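Phosphodiesterase (Pseudomonas aeruginosa, PDB 4G75) is a colicin M-like bacteriocin that probably kills rival bacteria by hydrolysing a lipid-linked precursor of peptidoglycan, with a bound magnesium ion. Local coordinates at residues Tyr142-Ala147 against Gly208-Glu213; Leu216-Ile221 against Trp230-Glu235; Phe85-Phe90 against Gly125-Asp130. One frame throughout, in Å; residues are numbered along the deposited sequence.

Interaction 1 (Tyr142-Ala147 against Gly208-Glu213). With MG (magnesium ion), chain B; EDO (1,2-ethanediol), chain D.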
ATOM      1  N   TYR A 142       4.965  -0.780   3.432  1.00  4.72           N
ATOM      2  CA  TYR A 142       4.593  -2.109   2.944  1.00  4.85           C
ATOM      3  C   TYR A 142       3.220  -2.130   2.287  1.00  5.89           C
ATOM      4  O   TYR A 142       2.810  -3.150   1.731  1.00  5.81           O
ATOM      5  CB  TYR A 142       4.590  -3.150   4.076  1.00  5.91           C
ATOM      6  CG  TYR A 142       5.911  -3.353   4.803  1.00  6.70           C
ATOM      7  CD1 TYR A 142       7.068  -3.670   4.106  1.00  8.24           C
ATOM      8  CD2 TYR A 142       5.982  -3.264   6.184  1.00  8.24           C
ATOM      9  CE1 TYR A 142       8.265  -3.867   4.762  1.00  6.07           C
ATOM     10  CE2 TYR A 142       7.177  -3.469   6.854  1.00  9.50           C
ATOM     11  CZ  TYR A 142       8.311  -3.771   6.133  1.00  9.32           C
ATOM     12  OH  TYR A 142       9.508  -3.978   6.780  1.00  7.53           O
ATOM     13  N   THR A 143       2.497  -1.020   2.352  1.00  6.73           N
ATOM     14  CA  THR A 143       1.083  -1.038   1.973  1.00  8.06           C
ATOM     15  C   THR A 143       0.833  -1.236   0.474  1.00  6.32           C
ATOM     16  O   THR A 143      -0.032  -2.033   0.089  1.00  6.16           O
ATOM     17  CB  THR A 143       0.339   0.206   2.498  1.00  8.35           C
ATOM     18  OG1 THR A 143       0.242   0.119   3.927  1.00  8.63           O
ATOM     19  CG2 THR A 143      -1.077   0.283   1.902  1.00  5.93           C
ATOM     20  N   PRO A 144       1.573  -0.516  -0.380  1.00  5.74           N
ATOM     21  CA  PRO A 144       1.358  -0.791  -1.805  1.00  7.45           C
ATOM     22  C   PRO A 144       1.668  -2.247  -2.163  1.00  8.67           C
ATOM     23  O   PRO A 144       0.931  -2.865  -2.937  1.00  7.63           O
ATOM     24  CB  PRO A 144       2.336   0.162  -2.489  1.00 10.02           C
ATOM     25  CG  PRO A 144       2.420   1.334  -1.529  1.00  7.54           C
ATOM     26  CD  PRO A 144       2.413   0.678  -0.161  1.00  5.86           C
ATOM     27  N   ALA A 145       2.744  -2.794  -1.610  1.00  8.16           N
ATOM     28  CA  ALA A 145       3.076  -4.190  -1.893  1.00  8.62           C
ATOM     29  C   ALA A 145       2.017  -5.133  -1.333  1.00  7.51           C
ATOM     30  O   ALA A 145       1.651  -6.122  -1.970  1.00  5.99           O
ATOM     31  CB  ALA A 145       4.464  -4.547  -1.350  1.00  5.76           C
ATOM     32  N   ALA A 146       1.531  -4.830  -0.135  1.00  6.33           N
ATOM     33  CA  ALA A 146       0.500  -5.651   0.489  1.00  7.18           C
ATOM     34  C   ALA A 146      -0.776  -5.635  -0.345  1.00  9.21           C
ATOM     35  O   ALA A 146      -1.448  -6.651  -0.480  1.00  7.81           O
ATOM     36  CB  ALA A 146       0.217  -5.161   1.896  1.00  6.70           C
ATOM     37  N   ALA A 147      -1.101  -4.467  -0.894  1.00  3.98           N
ATOM     38  CA  ALA A 147      -2.290  -4.319  -1.728  1.00  2.15           C
ATOM     39  C   ALA A 147      -2.160  -5.142  -3.006  1.00  4.91           C
ATOM     40  O   ALA A 147      -3.130  -5.739  -3.479  1.00  6.55           O
ATOM     41  CB  ALA A 147      -2.518  -2.863  -2.063  1.00  6.24           C
ATOM     42  N   GLY A 208      -1.131   7.236  -2.940  1.00 11.65           N
ATOM     43  CA  GLY A 208      -1.110   7.385  -4.385  1.00  8.88           C
ATOM     44  C   GLY A 208      -0.777   6.097  -5.112  1.00 12.23           C
ATOM     45  O   GLY A 208      -1.269   5.844  -6.213  1.00 11.63           O
ATOM     46  N   ASN A 209       0.061   5.279  -4.485  1.00 10.49           N
ATOM     47  CA  ASN A 209       0.544   4.042  -5.080  1.00  8.91           C
ATOM     48  C   ASN A 209      -0.339   2.865  -4.686  1.00 11.56           C
ATOM     49  O   ASN A 209      -0.094   1.734  -5.091  1.00 12.36           O
ATOM     50  CB  ASN A 209       1.983   3.803  -4.619  1.00  8.53           C
ATOM     51  CG  ASN A 209       2.737   2.819  -5.492  1.00  9.66           C
ATOM     52  OD1 ASN A 209       2.533   2.732  -6.711  1.00 15.36           O
ATOM     53  ND2 ASN A 209       3.631   2.086  -4.871  1.00  3.49           N
ATOM     54  N   THR A 210      -1.370   3.133  -3.888  1.00  9.09           N
ATOM     55  CA  THR A 210      -2.282   2.086  -3.439  1.00  4.74           C
ATOM     56  C   THR A 210      -3.699   2.302  -3.979  1.00  9.42           C
ATOM     57  O   THR A 210      -4.212   1.491  -4.751  1.00  8.97           O
ATOM     58  CB  THR A 210      -2.325   1.996  -1.893  1.00  4.43           C
ATOM     59  OG1 THR A 210      -0.993   1.796  -1.391  1.00  8.93           O
ATOM     60  CG2 THR A 210      -3.210   0.838  -1.445  1.00  4.32           C
ATOM     61  N   VAL A 211      -4.322   3.393  -3.551  1.00  6.23           N
ATOM     62  CA  VAL A 211      -5.668   3.740  -3.998  1.00  8.54           C
ATOM     63  C   VAL A 211      -5.706   4.803  -5.092  1.00  9.49           C
ATOM     64  O   VAL A 211      -6.687   4.895  -5.816  1.00  9.62           O
ATOM     65  CB  VAL A 211      -6.562   4.205  -2.832  1.00  5.50           C
ATOM     66  CG1 VAL A 211      -6.809   3.043  -1.875  1.00 12.73           C
ATOM     67  CG2 VAL A 211      -5.925   5.392  -2.103  1.00  5.45           C
ATOM     68  N   GLY A 212      -4.661   5.616  -5.199  1.00  9.45           N
ATOM     69  CA  GLY A 212      -4.609   6.657  -6.219  1.00 10.46           C
ATOM     70  C   GLY A 212      -5.720   7.686  -6.078  1.00  8.50           C
ATOM     71  O   GLY A 212      -5.882   8.293  -5.017  1.00 10.01           O
ATOM     72  N   GLU A 213      -6.480   7.898  -7.147  1.00  7.76           N
ATOM     73  CA  GLU A 213      -7.605   8.826  -7.074  1.00  7.62           C
ATOM     74  C   GLU A 213      -8.794   8.160  -6.393  1.00  6.68           C
ATOM     75  O   GLU A 213      -9.199   7.064  -6.773  1.00 11.01           O
ATOM     76  CB  GLU A 213      -8.020   9.316  -8.464  1.00  7.25           C
ATOM     77  CG  GLU A 213      -9.049  10.442  -8.401  1.00 20.08           C
ATOM     78  CD  GLU A 213      -9.693  10.750  -9.741  1.00 33.24           C
ATOM     79  OE1 GLU A 213      -9.306  11.761 -10.364  1.00 28.69           O
ATOM     80  OE2 GLU A 213     -10.588   9.987 -10.167  1.00 25.57           O
TER
HETATM   81 MG    MG B 301      -8.367   4.887  -7.303  1.00 11.33          MG
HETATM   82  C1  EDO D 303      -0.659   0.582  -9.281  1.00 31.46           C
HETATM   83  O1  EDO D 303      -1.822  -0.222  -9.050  1.00 40.09           O
HETATM   84  C2  EDO D 303      -0.016   0.963  -7.956  1.00 36.53           C
HETATM   85  O2  EDO D 303       0.442  -0.208  -7.273  1.00 16.83           O
HETATM   86  O   HOH W   1      -0.406  -1.608  -5.050  1.00 10.83           O
HETATM   87  O   HOH W   2     -10.095   4.679  -9.166  1.00 24.17           O
HETATM   88  O   HOH W   3      -7.213   2.861  -8.294  1.00 17.19           O
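Thr210 pushes its side chain against the helix that carries Thr143, Pro144 and Ala147, and this buried contact is made by van der Waals packing. Its hydroxyl oxygen is set against the proline ring, OG1 lying 3.4 Å from CG of Pro144, the two side chains crossing at about a right angle. The apolar part falls to its methyl: with CG2 anti to the backbone N, it comes within 3.8 Å of CB of Ala147 and 4.0 Å of CG2 of Thr143. Beside it, CB of Asn209 rests 4.0 Å from CG of Pro144, so the proline ring meets two consecutive residues of the loop.

The threonine hydroxyls look elsewhere for their hydrogen bonds. Thr210 OG1, turned beside its own backbone N (chi1 -56°), bonds Val206 O in helix 205-208, while Thr143 OG1 bonds Asp96 OD1 and Gly139 N. That leaves both methyls for the packing. Polar contact between 142-147 and 208-213 is indirect: a water donates to Pro144 O at 2.8 Å and, weakly, to Asn209 O at 3.4 Å, and it also bonds a 1,2-ethanediol molecule.

Metal ligation begins one residue past Thr210. The magnesium ion is held by backbone carbonyls, Val211 O at 2.2 Å and Glu213 O at 2.4 Å, with two waters and Asp241 OD2; the Glu213 carboxylate plays no part. Gly212, at positive phi, links the two carbonyl ligands. The helix thus packs against the loop leading into the magnesium site of this colicin M-family domain, where the hairpin strands 213-224 and 229-243 supply Glu213 and Asp241.

Interaction 2 (Leu216-Ile221 against Trp230-Glu235). With EDO (1,2-ethanediol), chain C.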
ATOM      1  N   LEU A 216     -14.019  11.643  -2.489  1.00  9.36           N
ATOM      2  CA  LEU A 216     -14.324  12.095  -1.141  1.00 10.30           C
ATOM      3  C   LEU A 216     -15.772  12.554  -1.063  1.00  6.61           C
ATOM      4  O   LEU A 216     -16.389  12.886  -2.082  1.00  7.27           O
ATOM      5  CB  LEU A 216     -13.399  13.243  -0.719  1.00  6.75           C
ATOM      6  CG  LEU A 216     -11.892  12.967  -0.688  1.00  7.11           C
ATOM      7  CD1 LEU A 216     -11.154  14.221  -0.233  1.00 14.49           C
ATOM      8  CD2 LEU A 216     -11.584  11.788   0.230  1.00 11.38           C
ATOM      9  N   ARG A 217     -16.302  12.554   0.152  1.00  7.59           N
ATOM     10  CA  ARG A 217     -17.611  13.133   0.426  1.00  6.71           C
ATOM     11  C   ARG A 217     -17.461  14.169   1.523  1.00 10.74           C
ATOM     12  O   ARG A 217     -16.950  13.867   2.608  1.00 12.23           O
ATOM     13  CB  ARG A 217     -18.586  12.048   0.878  1.00  6.77           C
ATOM     14  CG  ARG A 217     -20.020  12.534   0.995  1.00 10.57           C
ATOM     15  CD  ARG A 217     -20.945  11.408   1.419  1.00 16.67           C
ATOM     16  NE  ARG A 217     -22.339  11.827   1.362  1.00 15.11           N
ATOM     17  CZ  ARG A 217     -23.373  11.007   1.513  1.00 30.07           C
ATOM     18  NH1 ARG A 217     -23.171   9.715   1.731  1.00 30.36           N
ATOM     19  NH2 ARG A 217     -24.613  11.479   1.444  1.00 38.11           N
ATOM     20  N   ILE A 218     -17.901  15.390   1.233  1.00  9.88           N
ATOM     21  CA  ILE A 218     -17.836  16.488   2.189  1.00 10.01           C
ATOM     22  C   ILE A 218     -19.238  16.744   2.704  1.00  8.35           C
ATOM     23  O   ILE A 218     -20.130  17.112   1.937  1.00  9.36           O
ATOM     24  CB  ILE A 218     -17.265  17.765   1.555  1.00 10.58           C
ATOM     25  CG1 ILE A 218     -15.764  17.606   1.297  1.00 18.69           C
ATOM     26  CG2 ILE A 218     -17.452  18.966   2.493  1.00 11.75           C
ATOM     27  CD1 ILE A 218     -15.421  16.681   0.177  1.00 18.60           C
ATOM     28  N   VAL A 219     -19.433  16.545   4.002  0.54  6.94           N
ATOM     29  CA  VAL A 219     -20.761  16.669   4.591  0.54  9.99           C
ATOM     30  C   VAL A 219     -20.719  17.450   5.899  0.54 15.33           C
ATOM     31  O   VAL A 219     -19.861  17.219   6.747  0.54 10.23           O
ATOM     32  CB  VAL A 219     -21.397  15.286   4.836  0.54 18.21           C
ATOM     33  CG1 VAL A 219     -20.537  14.466   5.784  0.54 15.13           C
ATOM     34  CG2 VAL A 219     -22.811  15.434   5.377  0.54 24.50           C
ATOM     35  N   GLY A 220     -21.650  18.380   6.059  1.00 12.43           N
ATOM     36  CA  GLY A 220     -21.689  19.192   7.254  1.00  7.64           C
ATOM     37  C   GLY A 220     -22.701  20.304   7.195  1.00  9.15           C
ATOM     38  O   GLY A 220     -23.635  20.285   6.392  1.00 11.83           O
ATOM     39  N   ILE A 221     -22.506  21.286   8.062  1.00  7.15           N
ATOM     40  CA  ILE A 221     -23.435  22.396   8.157  1.00  9.75           C
ATOM     41  C   ILE A 221     -22.696  23.691   7.884  1.00  8.99           C
ATOM     42  O   ILE A 221     -21.687  23.980   8.514  1.00 10.10           O
ATOM     43  CB  ILE A 221     -24.050  22.473   9.559  1.00 14.33           C
ATOM     44  CG1 ILE A 221     -24.840  21.196   9.858  1.00 18.65           C
ATOM     45  CG2 ILE A 221     -24.939  23.698   9.679  1.00 12.08           C
ATOM     46  CD1 ILE A 221     -25.542  21.215  11.193  1.00 34.09           C
ATOM     47  N   TRP A 230     -18.768  33.525   7.713  1.00 12.16           N
ATOM     48  CA  TRP A 230     -19.297  32.198   7.442  1.00 12.63           C
ATOM     49  C   TRP A 230     -18.480  31.159   8.197  1.00  7.79           C
ATOM     50  O   TRP A 230     -17.314  31.381   8.536  1.00 11.90           O
ATOM     51  CB  TRP A 230     -19.323  31.913   5.936  1.00 10.94           C
ATOM     52  CG  TRP A 230     -17.965  31.809   5.305  1.00 17.88           C
ATOM     53  CD1 TRP A 230     -17.293  32.789   4.630  1.00 18.62           C
ATOM     54  CD2 TRP A 230     -17.118  30.655   5.282  1.00 12.72           C
ATOM     55  NE1 TRP A 230     -16.079  32.315   4.190  1.00 15.89           N
ATOM     56  CE2 TRP A 230     -15.947  31.009   4.581  1.00 12.58           C
ATOM     57  CE3 TRP A 230     -17.238  29.356   5.788  1.00 13.68           C
ATOM     58  CZ2 TRP A 230     -14.897  30.111   4.378  1.00 14.55           C
ATOM     59  CZ3 TRP A 230     -16.195  28.464   5.585  1.00 15.23           C
ATOM     60  CH2 TRP A 230     -15.040  28.848   4.888  1.00 12.76           C
ATOM     61  N   SER A 231     -19.100  30.026   8.485  1.00 10.96           N
ATOM     62  CA  SER A 231     -18.379  28.933   9.102  1.00 13.55           C
ATOM     63  C   SER A 231     -18.928  27.622   8.573  1.00  9.49           C
ATOM     64  O   SER A 231     -20.104  27.528   8.194  1.00 10.16           O
ATOM     65  CB  SER A 231     -18.488  28.997  10.629  1.00 17.08           C
ATOM     66  OG  SER A 231     -19.838  28.949  11.045  1.00 19.96           O
ATOM     67  N   PHE A 232     -18.063  26.621   8.511  1.00  9.28           N
ATOM     68  CA  PHE A 232     -18.486  25.293   8.110  1.00 13.29           C
ATOM     69  C   PHE A 232     -17.938  24.254   9.066  1.00 19.50           C
ATOM     70  O   PHE A 232     -16.740  24.218   9.345  1.00 12.72           O
ATOM     71  CB  PHE A 232     -18.035  24.974   6.686  1.00 14.83           C
ATOM     72  CG  PHE A 232     -18.306  23.552   6.270  1.00  7.59           C
ATOM     73  CD1 PHE A 232     -19.586  23.148   5.913  1.00 15.03           C
ATOM     74  CD2 PHE A 232     -17.279  22.620   6.227  1.00 10.10           C
ATOM     75  CE1 PHE A 232     -19.838  21.843   5.527  1.00 12.84           C
ATOM     76  CE2 PHE A 232     -17.522  21.316   5.840  1.00 15.40           C
ATOM     77  CZ  PHE A 232     -18.804  20.923   5.485  1.00 21.28           C
ATOM     78  N   ARG A 233     -18.833  23.420   9.577  1.00  9.25           N
ATOM     79  CA  ARG A 233     -18.442  22.332  10.460  0.54  8.20           C
ATOM     80  C   ARG A 233     -18.985  21.022   9.914  1.00  9.55           C
ATOM     81  O   ARG A 233     -20.180  20.880   9.669  1.00 11.26           O
ATOM     82  CB  ARG A 233     -18.966  22.567  11.877  0.54  9.52           C
ATOM     83  CG  ARG A 233     -18.866  24.005  12.346  0.54 15.52           C
ATOM     84  CD  ARG A 233     -19.263  24.143  13.808  0.54 46.77           C
ATOM     85  NE  ARG A 233     -18.105  24.185  14.697  0.54 43.60           N
ATOM     86  CZ  ARG A 233     -17.502  23.111  15.198  0.54 45.75           C
ATOM     87  NH1 ARG A 233     -17.942  21.897  14.898  0.54 55.80           N
ATOM     88  NH2 ARG A 233     -16.455  23.254  16.000  0.54 30.80           N
ATOM     89  N   GLY A 234     -18.101  20.061   9.706  1.00 11.00           N
ATOM     90  CA  GLY A 234     -18.545  18.788   9.186  1.00 11.70           C
ATOM     91  C   GLY A 234     -17.390  17.828   9.113  1.00 14.01           C
ATOM     92  O   GLY A 234     -16.499  17.851   9.959  1.00 11.45           O
ATOM     93  N   GLU A 235     -17.401  16.982   8.095  1.00  9.58           N
ATOM     94  CA  GLU A 235     -16.342  15.996   7.964  1.00  9.99           C
ATOM     95  C   GLU A 235     -16.149  15.563   6.526  1.00 13.33           C
ATOM     96  O   GLU A 235     -17.000  15.792   5.658  1.00 13.03           O
ATOM     97  CB  GLU A 235     -16.620  14.786   8.856  1.00 12.51           C
ATOM     98  CG  GLU A 235     -17.871  14.029   8.499  1.00 11.84           C
ATOM     99  CD  GLU A 235     -18.246  13.000   9.549  1.00 19.13           C
ATOM    100  OE1 GLU A 235     -17.878  13.181  10.726  1.00 24.18           O
ATOM    101  OE2 GLU A 235     -18.912  12.012   9.193  1.00 18.87           O
TER
HETATM  102  C1  EDO C 302     -19.268   8.027   1.631  1.00 19.16           C
HETATM  103  O1  EDO C 302     -20.685   8.056   1.829  1.00 20.96           O
HETATM  104  C2  EDO C 302     -18.683   7.013   2.606  1.00 25.83           C
HETATM  105  O2  EDO C 302     -19.092   7.382   3.928  1.00 29.75           O
HETATM  106  O   HOH W   4     -21.381  25.870  10.796  1.00 27.69           O
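Phe232 reaches over to the neighbouring strand, its ring running from Ile221 back to Ile218. CB leaves the strand with CG anti to the backbone N (chi1 173°), and CG starts the ring near the carbonyl of Ile221. CD1 is 3.4 Å from Ile221 O. CE1 and CZ both lie against CA of Gly220, and CE1 is also 3.7 Å from Gly220 C. At the tip, CZ touches CG2 of Ile218 at 3.8 Å, with CE2 slightly farther from the same methyl; the two side chains cross at about a right angle. Val192, Val285 and Ile287 of flanking strands also pack on the ring.

The two backbones form the antiparallel beta hairpin of strands 213-224 and 229-243, part of a larger mixed sheet. Val219 with Glu235 and Ile221 with Arg233 are hydrogen-bonded pairs; the bond from Val219 N to Glu235 O, 3.0 Å, is almost straight at 176°. The non-hydrogen-bonded pair between them is Gly220 with Gly234, and with no CB on either residue their CA atoms approach to 3.7 Å.

On the face away from Phe232, Glu235 lies side by side with one of two modelled conformers of Val219, and its carboxylate goes on to a salt bridge with Arg237.

Interaction 3 (Phe85-Phe90 against Gly125-Asp130)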
ATOM      1  N   PHE A  85       9.610 -15.008  -5.292  1.00  9.54           N
ATOM      2  CA  PHE A  85       8.521 -14.092  -5.614  1.00  8.69           C
ATOM      3  C   PHE A  85       7.289 -14.526  -4.829  1.00 10.54           C
ATOM      4  O   PHE A  85       6.608 -13.713  -4.195  1.00  9.21           O
ATOM      5  CB  PHE A  85       8.232 -14.116  -7.119  1.00  6.92           C
ATOM      6  CG  PHE A  85       7.215 -13.095  -7.566  1.00  5.48           C
ATOM      7  CD1 PHE A  85       7.624 -11.891  -8.128  1.00 11.13           C
ATOM      8  CD2 PHE A  85       5.859 -13.341  -7.434  1.00  6.78           C
ATOM      9  CE1 PHE A  85       6.689 -10.947  -8.551  1.00 11.08           C
ATOM     10  CE2 PHE A  85       4.924 -12.403  -7.851  1.00  6.70           C
ATOM     11  CZ  PHE A  85       5.336 -11.211  -8.408  1.00 10.89           C
ATOM     12  N   ILE A  86       7.007 -15.822  -4.866  1.00  7.92           N
ATOM     13  CA  ILE A  86       5.839 -16.357  -4.173  1.00 16.60           C
ATOM     14  C   ILE A  86       5.884 -16.103  -2.668  1.00 11.94           C
ATOM     15  O   ILE A  86       4.902 -15.639  -2.087  1.00  6.93           O
ATOM     16  CB  ILE A  86       5.655 -17.851  -4.452  1.00 10.38           C
ATOM     17  CG1 ILE A  86       5.247 -18.037  -5.918  1.00 10.65           C
ATOM     18  CG2 ILE A  86       4.619 -18.431  -3.511  1.00  8.94           C
ATOM     19  CD1 ILE A  86       5.382 -19.459  -6.441  1.00 10.21           C
ATOM     20  N   TRP A  87       7.022 -16.397  -2.042  1.00  7.09           N
ATOM     21  CA  TRP A  87       7.164 -16.165  -0.605  1.00  6.05           C
ATOM     22  C   TRP A  87       7.120 -14.686  -0.205  1.00  6.43           C
ATOM     23  O   TRP A  87       6.609 -14.363   0.854  1.00  6.47           O
ATOM     24  CB  TRP A  87       8.421 -16.849  -0.038  1.00  7.64           C
ATOM     25  CG  TRP A  87       8.227 -18.310   0.261  1.00  5.29           C
ATOM     26  CD1 TRP A  87       8.935 -19.352  -0.261  1.00 12.75           C
ATOM     27  CD2 TRP A  87       7.261 -18.886   1.151  1.00  9.19           C
ATOM     28  NE1 TRP A  87       8.473 -20.543   0.253  1.00 15.76           N
ATOM     29  CE2 TRP A  87       7.446 -20.283   1.120  1.00 15.56           C
ATOM     30  CE3 TRP A  87       6.260 -18.355   1.970  1.00  8.78           C
ATOM     31  CZ2 TRP A  87       6.669 -21.156   1.878  1.00 17.25           C
ATOM     32  CZ3 TRP A  87       5.488 -19.227   2.727  1.00 10.97           C
ATOM     33  CH2 TRP A  87       5.695 -20.612   2.670  1.00 16.22           C
ATOM     34  N   ASP A  88       7.652 -13.798  -1.041  1.00  7.01           N
ATOM     35  CA  ASP A  88       7.565 -12.365  -0.769  1.00  5.90           C
ATOM     36  C   ASP A  88       6.102 -11.915  -0.842  1.00  6.08           C
ATOM     37  O   ASP A  88       5.654 -11.081  -0.052  1.00  9.04           O
ATOM     38  CB  ASP A  88       8.411 -11.551  -1.757  1.00  9.12           C
ATOM     39  CG  ASP A  88       9.876 -11.436  -1.346  1.00  9.36           C
ATOM     40  OD1 ASP A  88      10.330 -12.160  -0.420  1.00 10.44           O
ATOM     41  OD2 ASP A  88      10.583 -10.612  -1.971  1.00  8.90           O
ATOM     42  N   ILE A  89       5.356 -12.469  -1.795  1.00  7.76           N
ATOM     43  CA  ILE A  89       3.934 -12.150  -1.908  1.00 10.37           C
ATOM     44  C   ILE A  89       3.192 -12.613  -0.649  1.00  8.47           C
ATOM     45  O   ILE A  89       2.245 -11.973  -0.198  1.00 10.74           O
ATOM     46  CB  ILE A  89       3.320 -12.746  -3.197  1.00  6.73           C
ATOM     47  CG1 ILE A  89       3.875 -12.022  -4.427  1.00  6.10           C
ATOM     48  CG2 ILE A  89       1.788 -12.655  -3.185  1.00  6.60           C
ATOM     49  CD1 ILE A  89       3.647 -10.529  -4.420  1.00  9.91           C
ATOM     50  N   PHE A  90       3.656 -13.704  -0.054  1.00  8.23           N
ATOM     51  CA  PHE A  90       3.105 -14.166   1.217  1.00 11.60           C
ATOM     52  C   PHE A  90       3.513 -13.252   2.374  1.00  5.67           C
ATOM     53  O   PHE A  90       2.688 -12.896   3.205  1.00  9.68           O
ATOM     54  CB  PHE A  90       3.567 -15.605   1.491  1.00 10.96           C
ATOM     55  CG  PHE A  90       2.980 -16.225   2.738  1.00  5.99           C
ATOM     56  CD1 PHE A  90       1.680 -16.713   2.747  1.00 11.42           C
ATOM     57  CD2 PHE A  90       3.748 -16.371   3.886  1.00  9.30           C
ATOM     58  CE1 PHE A  90       1.147 -17.312   3.889  1.00  9.93           C
ATOM     59  CE2 PHE A  90       3.222 -16.971   5.027  1.00  8.99           C
ATOM     60  CZ  PHE A  90       1.917 -17.434   5.031  1.00 11.34           C
ATOM     61  N   GLY A 125      -1.147 -26.438  -1.697  1.00 40.47           N
ATOM     62  CA  GLY A 125      -1.453 -25.699  -0.483  1.00 26.80           C
ATOM     63  C   GLY A 125      -0.298 -25.038   0.256  1.00 28.22           C
ATOM     64  O   GLY A 125      -0.452 -24.624   1.408  1.00 30.82           O
ATOM     65  N   ILE A 126       0.858 -24.938  -0.392  1.00 24.34           N
ATOM     66  CA  ILE A 126       1.982 -24.200   0.171  1.00 25.87           C
ATOM     67  C   ILE A 126       2.358 -23.059  -0.762  1.00 14.75           C
ATOM     68  O   ILE A 126       2.698 -23.295  -1.919  1.00 20.28           O
ATOM     69  CB  ILE A 126       3.217 -25.098   0.354  1.00 24.56           C
ATOM     70  CG1 ILE A 126       2.915 -26.240   1.326  1.00 39.73           C
ATOM     71  CG2 ILE A 126       4.403 -24.280   0.840  1.00 24.94           C
ATOM     72  CD1 ILE A 126       4.100 -27.146   1.591  1.00 51.53           C
ATOM     73  N   PRO A 127       2.295 -21.808  -0.267  1.00 21.57           N
ATOM     74  CA  PRO A 127       1.902 -21.423   1.093  1.00 13.46           C
ATOM     75  C   PRO A 127       0.387 -21.436   1.278  1.00 17.22           C
ATOM     76  O   PRO A 127      -0.350 -21.516   0.296  1.00 17.57           O
ATOM     77  CB  PRO A 127       2.389 -19.967   1.207  1.00 22.96           C
ATOM     78  CG  PRO A 127       3.149 -19.676  -0.062  1.00 24.33           C
ATOM     79  CD  PRO A 127       2.640 -20.633  -1.080  1.00 22.51           C
ATOM     80  N   SER A 128      -0.055 -21.334   2.529  1.00 20.01           N
ATOM     81  CA  SER A 128      -1.472 -21.251   2.857  1.00 18.70           C
ATOM     82  C   SER A 128      -1.935 -19.797   2.823  1.00 14.50           C
ATOM     83  O   SER A 128      -1.646 -19.028   3.739  1.00 17.65           O
ATOM     84  CB  SER A 128      -1.723 -21.847   4.243  1.00 35.05           C
ATOM     85  OG  SER A 128      -3.043 -21.583   4.685  1.00 41.96           O
ATOM     86  N   TRP A 129      -2.662 -19.433   1.770  1.00 20.53           N
ATOM     87  CA  TRP A 129      -3.027 -18.040   1.518  1.00 19.45           C
ATOM     88  C   TRP A 129      -4.183 -17.515   2.370  1.00 18.13           C
ATOM     89  O   TRP A 129      -4.363 -16.305   2.496  1.00 26.50           O
ATOM     90  CB  TRP A 129      -3.354 -17.842   0.036  1.00 14.96           C
ATOM     91  CG  TRP A 129      -2.194 -18.146  -0.878  1.00 25.15           C
ATOM     92  CD1 TRP A 129      -2.061 -19.226  -1.709  1.00 25.31           C
ATOM     93  CD2 TRP A 129      -1.004 -17.365  -1.045  1.00 13.53           C
ATOM     94  NE1 TRP A 129      -0.862 -19.161  -2.385  1.00 17.12           N
ATOM     95  CE2 TRP A 129      -0.193 -18.033  -1.991  1.00 18.75           C
ATOM     96  CE3 TRP A 129      -0.541 -16.172  -0.484  1.00 13.92           C
ATOM     97  CZ2 TRP A 129       1.043 -17.536  -2.395  1.00 16.17           C
ATOM     98  CZ3 TRP A 129       0.693 -15.682  -0.888  1.00 15.64           C
ATOM     99  CH2 TRP A 129       1.469 -16.364  -1.831  1.00 16.51           C
ATOM    100  N   ASP A 130      -4.969 -18.418   2.945  1.00 19.06           N
ATOM    101  CA  ASP A 130      -6.149 -18.019   3.707  1.00 22.99           C
ATOM    102  C   ASP A 130      -5.775 -17.359   5.034  1.00 21.06           C
ATOM    103  O   ASP A 130      -5.388 -18.033   5.988  1.00 22.19           O
ATOM    104  CB  ASP A 130      -7.061 -19.224   3.951  1.00 30.15           C
ATOM    105  CG  ASP A 130      -8.377 -18.838   4.601  1.00 37.08           C
ATOM    106  OD1 ASP A 130      -8.858 -17.712   4.353  1.00 34.09           O
ATOM    107  OD2 ASP A 130      -8.933 -19.665   5.355  1.00 48.19           O
TER
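Pro127 is wedged between Trp87 and Phe90 in the close-packed part of the contact. Its CG sits over one face of the Trp87 indole, 3.9 Å from the centroid of the six-membered ring, while its CB lies over the face of Phe90, 4.1 Å from that centroid. Both are CH-pi contacts, and CB also reaches CZ3 of Trp87 at 3.5 Å. The proline follows a cis peptide bond, and its CG stands over the Trp129 indole as well. CD meets the CG2 methyl of Ile86 at 3.8 Å. Trp87 is buried, and its NE1 is satisfied by a hydrogen bond to Pro119 O.

Trp129 closes the other side. Phe90, with CG anti to its backbone N (chi1 -176°), turns an edge toward the Trp129 face in an offset edge-to-face pair, the planes at 69° and the centroids 5.8 Å apart. The far rim of the indole continues onto the helix backbone: CZ3 is 3.5 Å from CA of Phe90, and Ile86 O lies at the ring edge beside CH2. CG2 of Ile89 touches the same rim, approaching obliquely.

Toward solvent the cover thins. Ile126 adds one methyl, CG2, near CZ2 of Trp87, and the side chain of exposed Ser128 makes no close contact with the helix segment. Its carbonyl O nevertheless comes to 3.3 Å from CE1 of Phe90, in the ring plane at its edge. On partly exposed Phe90, Arg131 both bonds the backbone O and makes a cation-pi contact with the ring.

What results is a cis-proline held by CH-pi contacts between Trp87 and Phe90 of helix 81-102, joining that helix to the connection between helices 106-113 and 143-153.

How the interactions relate
Interaction 1 is the core contact, its centre about 3 Å from that of the chain; interaction 2 lies at the surface, and interaction 3 is partly buried on the opposite side of the chain's centre from it, their centres about 44 Å apart. The loop of interaction 1 runs directly into strand 213-224, used by interaction 2. Interactions 1 and 3 share no element, although helix 143-153, used in the first, also touches Ile89 and Trp129 of the third. Their chemistry follows their places: small side chains and a bridging water at the centre, regular backbone hydrogen bonds in the hairpin, and edge-to-face aromatics and proline CH-pi contacts in the helical part.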